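Local coordinates for protein exoribonuclease II, mitochondrial (Candida glabrata, PDB 6F3H) that degrades RNA from its 3' end as the exoribonuclease of the mitochondrial RNA degradosome, and binds magnesium in its RNB domain, at residues I414-L417 and R421-I424; L497-D502 and H553-K558; Q44-L49 and A217-V222. The protein carries 1 engineered substitution. One frame throughout, in Å; residues are numbered along the deposited sequence.

Contact 1: residues I414-L417 and R421-I424; sequences IEEL and RSRI
I414 and I424 run alongside each other on the same face of the sheet, with I414 CG1 3.5 Å from I424 CD1. CG1 of I414 stands anti to the backbone N (chi1 -179°), which carries CD1 on toward S422 CB; L551, L552 and L555 of helix 543-567 touch it too, so a branched apolar residue suits this buried face. E415 sits in the hydrogen-bonded pair with R423: E415 N donates to R423 O at 2.7 Å, and R423 N returns a nearly straight bond to E415 O. This is a beta hairpin, strands 410-416 and 421-429, at one edge of a mixed sheet in the RNB domain. On the other, partly exposed face opposite charges pair: E415 OE1 forms a salt bridge with R423 NH1 at 2.7 Å, its hydrogen-bond component weak (122°). The carboxylate and guanidinium planes are 73° apart, not flat against each other. R423 NE has a second carboxylate partner in E496. E416 pairs with small S422 and sends its side chain to the helix face, against L551. L417, past the strand, lays its isobutyl group over one face of the R423 guanidinium, CD1 3.7 Å from R423 NH2, while L417 N bonds weakly to R421 O.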
ATOM      1  N   ILE A 414     -17.498  17.507 -22.285  1.00 53.28           N
ATOM      2  CA  ILE A 414     -16.848  17.942 -23.513  1.00 51.98           C
ATOM      3  C   ILE A 414     -17.729  18.945 -24.237  1.00 58.91           C
ATOM      4  O   ILE A 414     -18.965  18.863 -24.211  1.00 56.43           O
ATOM      5  CB  ILE A 414     -16.490  16.760 -24.437  1.00 47.92           C
ATOM      6  CG1 ILE A 414     -15.790  17.255 -25.694  1.00 47.93           C
ATOM      7  CG2 ILE A 414     -17.696  15.992 -24.817  1.00 45.85           C
ATOM      8  CD1 ILE A 414     -15.249  16.161 -26.523  1.00 50.46           C
ATOM      9  N   GLU A 415     -17.076  19.918 -24.850  1.00 61.89           N
ATOM     10  CA  GLU A 415     -17.698  20.857 -25.758  1.00 62.04           C
ATOM     11  C   GLU A 415     -16.996  20.775 -27.091  1.00 62.60           C
ATOM     12  O   GLU A 415     -15.803  21.090 -27.184  1.00 57.51           O
ATOM     13  CB  GLU A 415     -17.609  22.264 -25.214  1.00 66.67           C
ATOM     14  CG  GLU A 415     -18.674  22.542 -24.242  1.00 77.32           C
ATOM     15  CD  GLU A 415     -18.397  23.805 -23.516  1.00 85.20           C
ATOM     16  OE1 GLU A 415     -17.229  24.248 -23.570  1.00 81.66           O
ATOM     17  OE2 GLU A 415     -19.344  24.370 -22.934  1.00 92.60           O
ATOM     18  N   GLU A 416     -17.726  20.353 -28.117  1.00 68.05           N
ATOM     19  CA  GLU A 416     -17.146  20.363 -29.446  1.00 70.13           C
ATOM     20  C   GLU A 416     -17.331  21.764 -30.005  1.00 71.11           C
ATOM     21  O   GLU A 416     -18.455  22.197 -30.283  1.00 71.02           O
ATOM     22  CB  GLU A 416     -17.761  19.290 -30.332  1.00 73.04           C
ATOM     23  CG  GLU A 416     -16.784  18.879 -31.423  1.00 82.71           C
ATOM     24  CD  GLU A 416     -17.324  17.797 -32.351  1.00 94.08           C
ATOM     25  OE1 GLU A 416     -18.503  17.387 -32.196  1.00 93.94           O
ATOM     26  OE2 GLU A 416     -16.543  17.329 -33.215  1.00 98.23           O
ATOM     27  N   LEU A 417     -16.221  22.488 -30.090  1.00 70.09           N
ATOM     28  CA  LEU A 417     -16.132  23.846 -30.592  1.00 69.41           C
ATOM     29  C   LEU A 417     -16.049  23.882 -32.112  1.00 81.53           C
ATOM     30  O   LEU A 417     -16.798  24.605 -32.773  1.00 83.22           O
ATOM     31  CB  LEU A 417     -14.891  24.507 -30.000  1.00 63.20           C
ATOM     32  CG  LEU A 417     -14.843  24.484 -28.487  1.00 60.38           C
ATOM     33  CD1 LEU A 417     -13.630  25.252 -27.979  1.00 52.65           C
ATOM     34  CD2 LEU A 417     -16.139  25.063 -27.957  1.00 60.38           C
ATOM     35  N   ARG A 421     -11.169  21.252 -32.879  1.00 86.62           N
ATOM     36  CA  ARG A 421     -10.929  21.582 -31.482  1.00 79.07           C
ATOM     37  C   ARG A 421     -12.097  21.218 -30.567  1.00 84.37           C
ATOM     38  O   ARG A 421     -13.263  21.485 -30.888  1.00 87.96           O
ATOM     39  CB  ARG A 421     -10.636  23.057 -31.386  1.00 69.74           C
ATOM     40  CG  ARG A 421     -10.538  23.559 -30.024  1.00 70.34           C
ATOM     41  CD  ARG A 421     -10.090  24.981 -30.083  1.00 77.63           C
ATOM     42  NE  ARG A 421      -8.783  25.108 -30.741  1.00 84.56           N
ATOM     43  CZ  ARG A 421      -7.633  25.422 -30.137  1.00 86.04           C
ATOM     44  NH1 ARG A 421      -7.577  25.608 -28.821  1.00 89.34           N
ATOM     45  NH2 ARG A 421      -6.518  25.528 -30.856  1.00 81.50           N
ATOM     46  N   SER A 422     -11.771  20.632 -29.404  1.00 78.50           N
ATOM     47  CA  SER A 422     -12.749  20.295 -28.377  1.00 65.93           C
ATOM     48  C   SER A 422     -12.286  20.868 -27.045  1.00 57.66           C
ATOM     49  O   SER A 422     -11.086  20.939 -26.767  1.00 57.01           O
ATOM     50  CB  SER A 422     -12.926  18.779 -28.224  1.00 67.57           C
ATOM     51  OG  SER A 422     -12.816  18.091 -29.458  1.00 69.99           O
ATOM     52  N   ARG A 423     -13.236  21.261 -26.211  1.00 51.70           N
ATOM     53  CA  ARG A 423     -12.904  21.723 -24.875  1.00 54.79           C
ATOM     54  C   ARG A 423     -13.393  20.709 -23.859  1.00 61.83           C
ATOM     55  O   ARG A 423     -14.514  20.195 -23.961  1.00 63.10           O
ATOM     56  CB  ARG A 423     -13.509  23.078 -24.539  1.00 57.99           C
ATOM     57  CG  ARG A 423     -13.263  23.438 -23.077  1.00 58.62           C
ATOM     58  CD  ARG A 423     -13.797  24.790 -22.679  1.00 65.32           C
ATOM     59  NE  ARG A 423     -13.512  25.814 -23.673  1.00 74.41           N
ATOM     60  CZ  ARG A 423     -14.435  26.612 -24.200  1.00 77.20           C
ATOM     61  NH1 ARG A 423     -15.698  26.500 -23.817  1.00 80.96           N
ATOM     62  NH2 ARG A 423     -14.097  27.519 -25.103  1.00 73.78           N
ATOM     63  N   ILE A 424     -12.537  20.428 -22.883  1.00 62.76           N
ATOM     64  CA  ILE A 424     -12.766  19.374 -21.916  1.00 54.57           C
ATOM     65  C   ILE A 424     -12.808  19.927 -20.511  1.00 54.83           C
ATOM     66  O   ILE A 424     -12.000  20.782 -20.138  1.00 54.51           O
ATOM     67  CB  ILE A 424     -11.688  18.304 -22.033  1.00 48.27           C
ATOM     68  CG1 ILE A 424     -11.486  18.031 -23.514  1.00 48.76           C
ATOM     69  CG2 ILE A 424     -12.110  17.124 -21.245  1.00 51.65           C
ATOM     70  CD1 ILE A 424     -12.683  17.364 -24.165  1.00 51.51           C
TER

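Contact 2: residues L497-D502 and H553-K558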
ATOM      1  N   LEU A 497      -8.210  20.560 -26.588  1.00 71.17           N
ATOM      2  CA  LEU A 497      -7.430  19.671 -27.415  1.00 67.61           C
ATOM      3  C   LEU A 497      -7.776  19.907 -28.861  1.00 67.54           C
ATOM      4  O   LEU A 497      -8.943  20.106 -29.210  1.00 67.11           O
ATOM      5  CB  LEU A 497      -7.698  18.232 -27.078  1.00 66.85           C
ATOM      6  CG  LEU A 497      -7.319  17.942 -25.652  1.00 65.16           C
ATOM      7  CD1 LEU A 497      -8.462  17.277 -24.991  1.00 63.38           C
ATOM      8  CD2 LEU A 497      -6.159  17.016 -25.750  1.00 63.91           C
ATOM      9  N   VAL A 498      -6.749  19.859 -29.688  1.00 67.84           N
ATOM     10  CA  VAL A 498      -6.866  20.085 -31.113  1.00 72.80           C
ATOM     11  C   VAL A 498      -6.459  18.810 -31.836  1.00 78.35           C
ATOM     12  O   VAL A 498      -5.442  18.197 -31.493  1.00 80.06           O
ATOM     13  CB  VAL A 498      -6.002  21.284 -31.521  1.00 74.59           C
ATOM     14  CG1 VAL A 498      -6.315  22.411 -30.596  1.00 73.59           C
ATOM     15  CG2 VAL A 498      -4.539  20.958 -31.364  1.00 75.54           C
ATOM     16  N   ASN A 499      -7.282  18.371 -32.780  1.00 84.90           N
ATOM     17  CA  ASN A 499      -6.859  17.283 -33.650  1.00 90.09           C
ATOM     18  C   ASN A 499      -5.777  17.810 -34.575  1.00 98.13           C
ATOM     19  O   ASN A 499      -5.880  18.922 -35.094  1.00 94.89           O
ATOM     20  CB  ASN A 499      -8.032  16.717 -34.446  1.00 87.92           C
ATOM     21  CG  ASN A 499      -9.170  16.272 -33.560  1.00 91.36           C
ATOM     22  OD1 ASN A 499      -9.320  16.752 -32.436  1.00 91.43           O
ATOM     23  ND2 ASN A 499      -9.995  15.358 -34.067  1.00 94.54           N
ATOM     24  N   LYS A 500      -4.712  17.030 -34.738  1.00111.29           N
ATOM     25  CA  LYS A 500      -3.563  17.434 -35.536  1.00117.14           C
ATOM     26  C   LYS A 500      -3.580  16.767 -36.913  1.00127.31           C
ATOM     27  O   LYS A 500      -4.255  15.760 -37.148  1.00130.11           O
ATOM     28  CB  LYS A 500      -2.253  17.120 -34.797  1.00114.65           C
ATOM     29  N   GLU A 501      -2.819  17.374 -37.827  1.00131.25           N
ATOM     30  CA  GLU A 501      -2.764  16.939 -39.222  1.00133.47           C
ATOM     31  C   GLU A 501      -2.342  15.481 -39.350  1.00128.50           C
ATOM     32  O   GLU A 501      -3.001  14.688 -40.033  1.00127.44           O
ATOM     33  CB  GLU A 501      -1.776  17.834 -39.964  1.00141.20           C
ATOM     34  CG  GLU A 501      -0.590  18.224 -39.067  1.00148.12           C
ATOM     35  CD  GLU A 501       0.227  19.401 -39.585  1.00152.90           C
ATOM     36  OE1 GLU A 501       0.129  19.727 -40.790  1.00151.71           O
ATOM     37  OE2 GLU A 501       0.972  20.000 -38.775  1.00156.08           O
ATOM     38  N   ASP A 502      -1.263  15.103 -38.665  1.00124.24           N
ATOM     39  CA  ASP A 502      -0.702  13.758 -38.704  1.00118.95           C
ATOM     40  C   ASP A 502      -1.719  12.696 -38.293  1.00119.11           C
ATOM     41  O   ASP A 502      -1.405  11.500 -38.290  1.00119.86           O
ATOM     42  CB  ASP A 502       0.524  13.705 -37.783  1.00113.57           C
ATOM     43  CG  ASP A 502       0.337  14.547 -36.516  1.00112.40           C
ATOM     44  OD1 ASP A 502      -0.819  14.727 -36.084  1.00113.75           O
ATOM     45  OD2 ASP A 502       1.336  15.043 -35.953  1.00110.67           O
ATOM     46  N   HIS A 553     -14.183   9.052 -26.530  1.00 60.46           N
ATOM     47  CA  HIS A 553     -13.462   7.808 -26.733  1.00 58.63           C
ATOM     48  C   HIS A 553     -12.421   7.945 -27.834  1.00 57.93           C
ATOM     49  O   HIS A 553     -11.296   7.450 -27.702  1.00 58.45           O
ATOM     50  CB  HIS A 553     -14.446   6.685 -27.040  1.00 61.27           C
ATOM     51  CG  HIS A 553     -13.794   5.403 -27.448  1.00 66.20           C
ATOM     52  ND1 HIS A 553     -13.733   4.984 -28.759  1.00 68.44           N
ATOM     53  CD2 HIS A 553     -13.159   4.456 -26.717  1.00 67.28           C
ATOM     54  CE1 HIS A 553     -13.105   3.825 -28.815  1.00 69.15           C
ATOM     55  NE2 HIS A 553     -12.737   3.485 -27.591  1.00 68.48           N
ATOM     56  N   THR A 554     -12.773   8.609 -28.931  1.00 57.46           N
ATOM     57  CA  THR A 554     -11.803   8.769 -30.007  1.00 59.61           C
ATOM     58  C   THR A 554     -10.645   9.668 -29.583  1.00 61.90           C
ATOM     59  O   THR A 554      -9.513   9.490 -30.049  1.00 65.80           O
ATOM     60  CB  THR A 554     -12.508   9.306 -31.238  1.00 57.72           C
ATOM     61  OG1 THR A 554     -13.308  10.410 -30.827  1.00 64.13           O
ATOM     62  CG2 THR A 554     -13.438   8.227 -31.826  1.00 58.25           C
ATOM     63  N   LEU A 555     -10.899  10.608 -28.672  1.00 56.81           N
ATOM     64  CA  LEU A 555      -9.828  11.454 -28.160  1.00 52.43           C
ATOM     65  C   LEU A 555      -8.862  10.666 -27.297  1.00 50.54           C
ATOM     66  O   LEU A 555      -7.641  10.819 -27.421  1.00 51.57           O
ATOM     67  CB  LEU A 555     -10.416  12.617 -27.370  1.00 55.16           C
ATOM     68  CG  LEU A 555     -11.046  13.717 -28.219  1.00 55.24           C
ATOM     69  CD1 LEU A 555     -11.902  14.640 -27.380  1.00 53.75           C
ATOM     70  CD2 LEU A 555      -9.915  14.487 -28.849  1.00 54.72           C
ATOM     71  N   ALA A 556      -9.384   9.810 -26.423  1.00 53.17           N
ATOM     72  CA  ALA A 556      -8.510   9.009 -25.575  1.00 49.05           C
ATOM     73  C   ALA A 556      -7.599   8.134 -26.412  1.00 52.35           C
ATOM     74  O   ALA A 556      -6.398   8.054 -26.146  1.00 60.70           O
ATOM     75  CB  ALA A 556      -9.330   8.148 -24.622  1.00 47.71           C
ATOM     76  N   THR A 557      -8.138   7.509 -27.458  1.00 51.13           N
ATOM     77  CA  THR A 557      -7.313   6.627 -28.265  1.00 51.55           C
ATOM     78  C   THR A 557      -6.071   7.356 -28.749  1.00 53.75           C
ATOM     79  O   THR A 557      -4.958   6.824 -28.673  1.00 58.26           O
ATOM     80  CB  THR A 557      -8.137   6.089 -29.443  1.00 56.09           C
ATOM     81  OG1 THR A 557      -9.211   5.282 -28.944  1.00 50.88           O
ATOM     82  CG2 THR A 557      -7.284   5.241 -30.380  1.00 61.52           C
ATOM     83  N   LYS A 558      -6.218   8.621 -29.116  1.00 52.69           N
ATOM     84  CA  LYS A 558      -5.055   9.348 -29.583  1.00 55.75           C
ATOM     85  C   LYS A 558      -4.181   9.785 -28.434  1.00 56.66           C
ATOM     86  O   LYS A 558      -2.967   9.896 -28.599  1.00 60.59           O
ATOM     87  CB  LYS A 558      -5.491  10.539 -30.413  1.00 64.00           C
ATOM     88  CG  LYS A 558      -6.471  10.131 -31.492  1.00 72.95           C
ATOM     89  CD  LYS A 558      -6.378  11.046 -32.684  1.00 77.77           C
ATOM     90  CE  LYS A 558      -7.272  12.243 -32.527  1.00 83.75           C
ATOM     91  NZ  LYS A 558      -8.665  11.902 -32.927  1.00 89.66           N
TER
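N499 and L555 bury equal areas in this contact, meeting where the end of strand 488-499 passes over helix 543-567, their CA atoms 8.5 Å apart. The amide end of N499 comes near L555, whose branch atom CD2 is the part of the leucine that reaches it; the contact is loose. K558, one turn further along, comes to the same amide from another side. Its chain is extended at first and then bends at chi3 (-88°) and chi4 (-83°), which brings NZ to 4.4 Å from N499 CG, the two side chains crossing at about a right angle. A long, flexible lysine can thus reach across from the helix to N499, and K558 is partly exposed, which suits a charged side chain.

The arrangement is a helix laid on one face of the mixed sheet of the RNB domain. Along the strand the side chains alternate: L497 points to the helix and V498 away from it, where it touches H506 of the next strand. The strand itself is held by its neighbours, N499 by backbone bonding to V420 and V498 to H506. L497 CB lies 4.7 Å from L555 CD2, and L505 of strand 505-519 touches both leucines, so that apolar residues fill the layer between sheet and helix, with S422 also against L555.

Contact 3: residues Q44-L49 and A217-V222; sequences QCTSEL and ATYWGV
W220 NE1 donates to the backbone carbonyl of T46, with T46 O 2.9 Å from W220 NE1 and an N-H...O angle of 156°. The donor lies in the plane of the carbonyl, and the oxygen meets the indole at its edge, tilted 16° out of the ring plane. Tryptophan suits the place because its one polar atom is used while the rest of the ring stays buried. Further along the same ring, W220 CZ2 comes within 3.9 Å of S47 O. Next to it, the methyl CG2 of T46 touches the edge of the Y219 ring, 4.1 Å from CE2.

T46 is set by its first torsion, with CG2 anti to the backbone N and OG1 beside it (chi1 -81°); OG1 bonds to L42 O. A type I turn from C45 to E48, closed by E48 N to C45 O at 3.2 Å, presents the T46 carbonyl to the helix. Tyrosine suits position 219: its ring meets L41, I82 and L83, while its hydroxyl bonds R223. W142 of helix 123-159 meets the indole. The arrangement is that of a beta-hairpin loop, joining strands 39-42 and 50-54 of the antiparallel N-terminal sheet, docked on helix 212-226.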
ATOM      1  N   GLN A  44      17.565 -12.377   5.243  1.00 68.83           N
ATOM      2  CA  GLN A  44      18.446 -13.474   5.606  1.00 74.51           C
ATOM      3  C   GLN A  44      19.337 -13.089   6.783  1.00 84.11           C
ATOM      4  O   GLN A  44      19.342 -13.768   7.814  1.00 86.15           O
ATOM      5  CB  GLN A  44      19.286 -13.883   4.391  1.00 76.03           C
ATOM      6  CG  GLN A  44      18.502 -14.261   3.113  1.00 82.10           C
ATOM      7  CD  GLN A  44      17.705 -13.122   2.463  1.00 84.14           C
ATOM      8  OE1 GLN A  44      17.315 -12.157   3.125  1.00 79.61           O
ATOM      9  NE2 GLN A  44      17.453 -13.242   1.160  1.00 84.69           N
ATOM     10  N   CYS A  45      20.058 -11.973   6.668  1.00 86.60           N
ATOM     11  CA  CYS A  45      21.088 -11.624   7.642  1.00 79.97           C
ATOM     12  C   CYS A  45      20.660 -10.444   8.488  1.00 66.99           C
ATOM     13  O   CYS A  45      21.299  -9.389   8.443  1.00 65.23           O
ATOM     14  CB  CYS A  45      22.405 -11.273   6.954  1.00 85.60           C
ATOM     15  SG  CYS A  45      22.656 -12.160   5.456  1.00 94.52           S
ATOM     16  N   THR A  46      19.612 -10.612   9.285  1.00 58.32           N
ATOM     17  CA  THR A  46      19.096  -9.454   9.983  1.00 63.18           C
ATOM     18  C   THR A  46      20.081  -8.940  11.031  1.00 67.03           C
ATOM     19  O   THR A  46      20.015  -7.767  11.403  1.00 74.28           O
ATOM     20  CB  THR A  46      17.714  -9.798  10.559  1.00 71.27           C
ATOM     21  OG1 THR A  46      16.728  -9.665   9.524  1.00 74.84           O
ATOM     22  CG2 THR A  46      17.313  -8.912  11.744  1.00 73.79           C
ATOM     23  N   SER A  47      21.047  -9.744  11.463  1.00 68.57           N
ATOM     24  CA  SER A  47      22.004  -9.291  12.471  1.00 71.80           C
ATOM     25  C   SER A  47      23.411  -9.031  11.924  1.00 74.58           C
ATOM     26  O   SER A  47      24.330  -8.750  12.709  1.00 80.72           O
ATOM     27  CB  SER A  47      22.048 -10.249  13.663  1.00 67.55           C
ATOM     28  OG  SER A  47      21.088  -9.839  14.633  1.00 65.71           O
ATOM     29  N   GLU A  48      23.608  -9.072  10.609  1.00 68.65           N
ATOM     30  CA  GLU A  48      24.885  -8.659  10.053  1.00 64.95           C
ATOM     31  C   GLU A  48      24.643  -7.690   8.911  1.00 63.37           C
ATOM     32  O   GLU A  48      23.705  -7.858   8.130  1.00 64.21           O
ATOM     33  CB  GLU A  48      25.699  -9.866   9.559  1.00 65.76           C
ATOM     34  N   LEU A  49      25.481  -6.661   8.837  1.00 63.24           N
ATOM     35  CA  LEU A  49      25.464  -5.763   7.697  1.00 63.05           C
ATOM     36  C   LEU A  49      25.974  -6.426   6.445  1.00 68.73           C
ATOM     37  O   LEU A  49      26.812  -7.337   6.475  1.00 75.88           O
ATOM     38  CB  LEU A  49      26.298  -4.522   7.931  1.00 65.43           C
ATOM     39  CG  LEU A  49      25.617  -3.412   8.675  1.00 63.19           C
ATOM     40  CD1 LEU A  49      26.636  -2.353   8.914  1.00 62.61           C
ATOM     41  CD2 LEU A  49      24.538  -2.907   7.762  1.00 57.22           C
ATOM     42  N   ALA A 217      20.941   0.603  14.841  1.00 45.72           N
ATOM     43  CA  ALA A 217      20.719   0.200  16.229  1.00 43.77           C
ATOM     44  C   ALA A 217      19.248   0.292  16.616  1.00 42.98           C
ATOM     45  O   ALA A 217      18.741  -0.568  17.337  1.00 45.60           O
ATOM     46  CB  ALA A 217      21.566   1.060  17.171  1.00 40.04           C
ATOM     47  N   THR A 218      18.545   1.324  16.149  1.00 39.41           N
ATOM     48  CA  THR A 218      17.146   1.453  16.517  1.00 39.24           C
ATOM     49  C   THR A 218      16.337   0.313  15.943  1.00 41.50           C
ATOM     50  O   THR A 218      15.487  -0.263  16.629  1.00 44.17           O
ATOM     51  CB  THR A 218      16.584   2.781  16.009  1.00 42.30           C
ATOM     52  OG1 THR A 218      17.503   3.837  16.262  1.00 44.49           O
ATOM     53  CG2 THR A 218      15.315   3.103  16.697  1.00 43.48           C
ATOM     54  N   TYR A 219      16.616  -0.047  14.694  1.00 39.87           N
ATOM     55  CA  TYR A 219      15.959  -1.185  14.082  1.00 39.07           C
ATOM     56  C   TYR A 219      16.147  -2.423  14.934  1.00 39.26           C
ATOM     57  O   TYR A 219      15.189  -3.079  15.360  1.00 39.23           O
ATOM     58  CB  TYR A 219      16.561  -1.422  12.705  1.00 42.80           C
ATOM     59  CG  TYR A 219      16.007  -2.663  12.101  1.00 47.78           C
ATOM     60  CD1 TYR A 219      14.675  -2.714  11.767  1.00 50.73           C
ATOM     61  CD2 TYR A 219      16.782  -3.803  11.907  1.00 46.07           C
ATOM     62  CE1 TYR A 219      14.116  -3.837  11.226  1.00 56.88           C
ATOM     63  CE2 TYR A 219      16.221  -4.964  11.354  1.00 46.64           C
ATOM     64  CZ  TYR A 219      14.876  -4.965  11.017  1.00 54.53           C
ATOM     65  OH  TYR A 219      14.256  -6.069  10.461  1.00 55.49           O
ATOM     66  N   TRP A 220      17.398  -2.735  15.209  1.00 39.48           N
ATOM     67  CA  TRP A 220      17.740  -3.845  16.076  1.00 39.70           C
ATOM     68  C   TRP A 220      17.057  -3.739  17.430  1.00 41.77           C
ATOM     69  O   TRP A 220      16.567  -4.739  17.965  1.00 48.23           O
ATOM     70  CB  TRP A 220      19.249  -3.873  16.249  1.00 39.96           C
ATOM     71  CG  TRP A 220      19.950  -4.426  15.072  1.00 43.79           C
ATOM     72  CD1 TRP A 220      19.409  -5.221  14.106  1.00 44.16           C
ATOM     73  CD2 TRP A 220      21.347  -4.306  14.763  1.00 44.00           C
ATOM     74  NE1 TRP A 220      20.375  -5.577  13.192  1.00 44.78           N
ATOM     75  CE2 TRP A 220      21.573  -5.029  13.573  1.00 40.34           C
ATOM     76  CE3 TRP A 220      22.426  -3.656  15.373  1.00 46.40           C
ATOM     77  CZ2 TRP A 220      22.832  -5.113  12.975  1.00 43.69           C
ATOM     78  CZ3 TRP A 220      23.683  -3.743  14.781  1.00 48.41           C
ATOM     79  CH2 TRP A 220      23.873  -4.468  13.593  1.00 50.75           C
ATOM     80  N   GLY A 221      17.051  -2.553  18.024  1.00 41.17           N
ATOM     81  CA  GLY A 221      16.384  -2.404  19.304  1.00 45.80           C
ATOM     82  C   GLY A 221      14.913  -2.744  19.208  1.00 52.85           C
ATOM     83  O   GLY A 221      14.349  -3.397  20.092  1.00 60.39           O
ATOM     84  N   VAL A 222      14.278  -2.326  18.116  1.00 44.95           N
ATOM     85  CA  VAL A 222      12.861  -2.589  17.944  1.00 40.40           C
ATOM     86  C   VAL A 222      12.622  -4.069  17.717  1.00 42.21           C
ATOM     87  O   VAL A 222      11.709  -4.655  18.303  1.00 47.60           O
ATOM     88  CB  VAL A 222      12.310  -1.731  16.798  1.00 38.98           C
ATOM     89  CG1 VAL A 222      10.907  -2.113  16.462  1.00 38.88           C
ATOM     90  CG2 VAL A 222      12.329  -0.319  17.217  1.00 38.94           C
TER

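In the fold
From the N terminus, contact 3 comes first: it joins the hairpin loop at 44-49 to helix 212-226 and closes a long loop of 167 residues, tying the antiparallel N-terminal sheet to the helical region after it. Contact 1 then closes the tightest loop, three residues between the strands of a hairpin. Contact 2 follows with a loop of 50 residues, bringing helix 543-567 back to strand 488-499. The three are in series; none nests in or crosses another. Contacts 1 and 2 meet through neighbouring strands and one helix in the RNB domain, whereas contact 3 lies on the opposite side of the chain's centre, its own centre about 59 Å from that of contact 1.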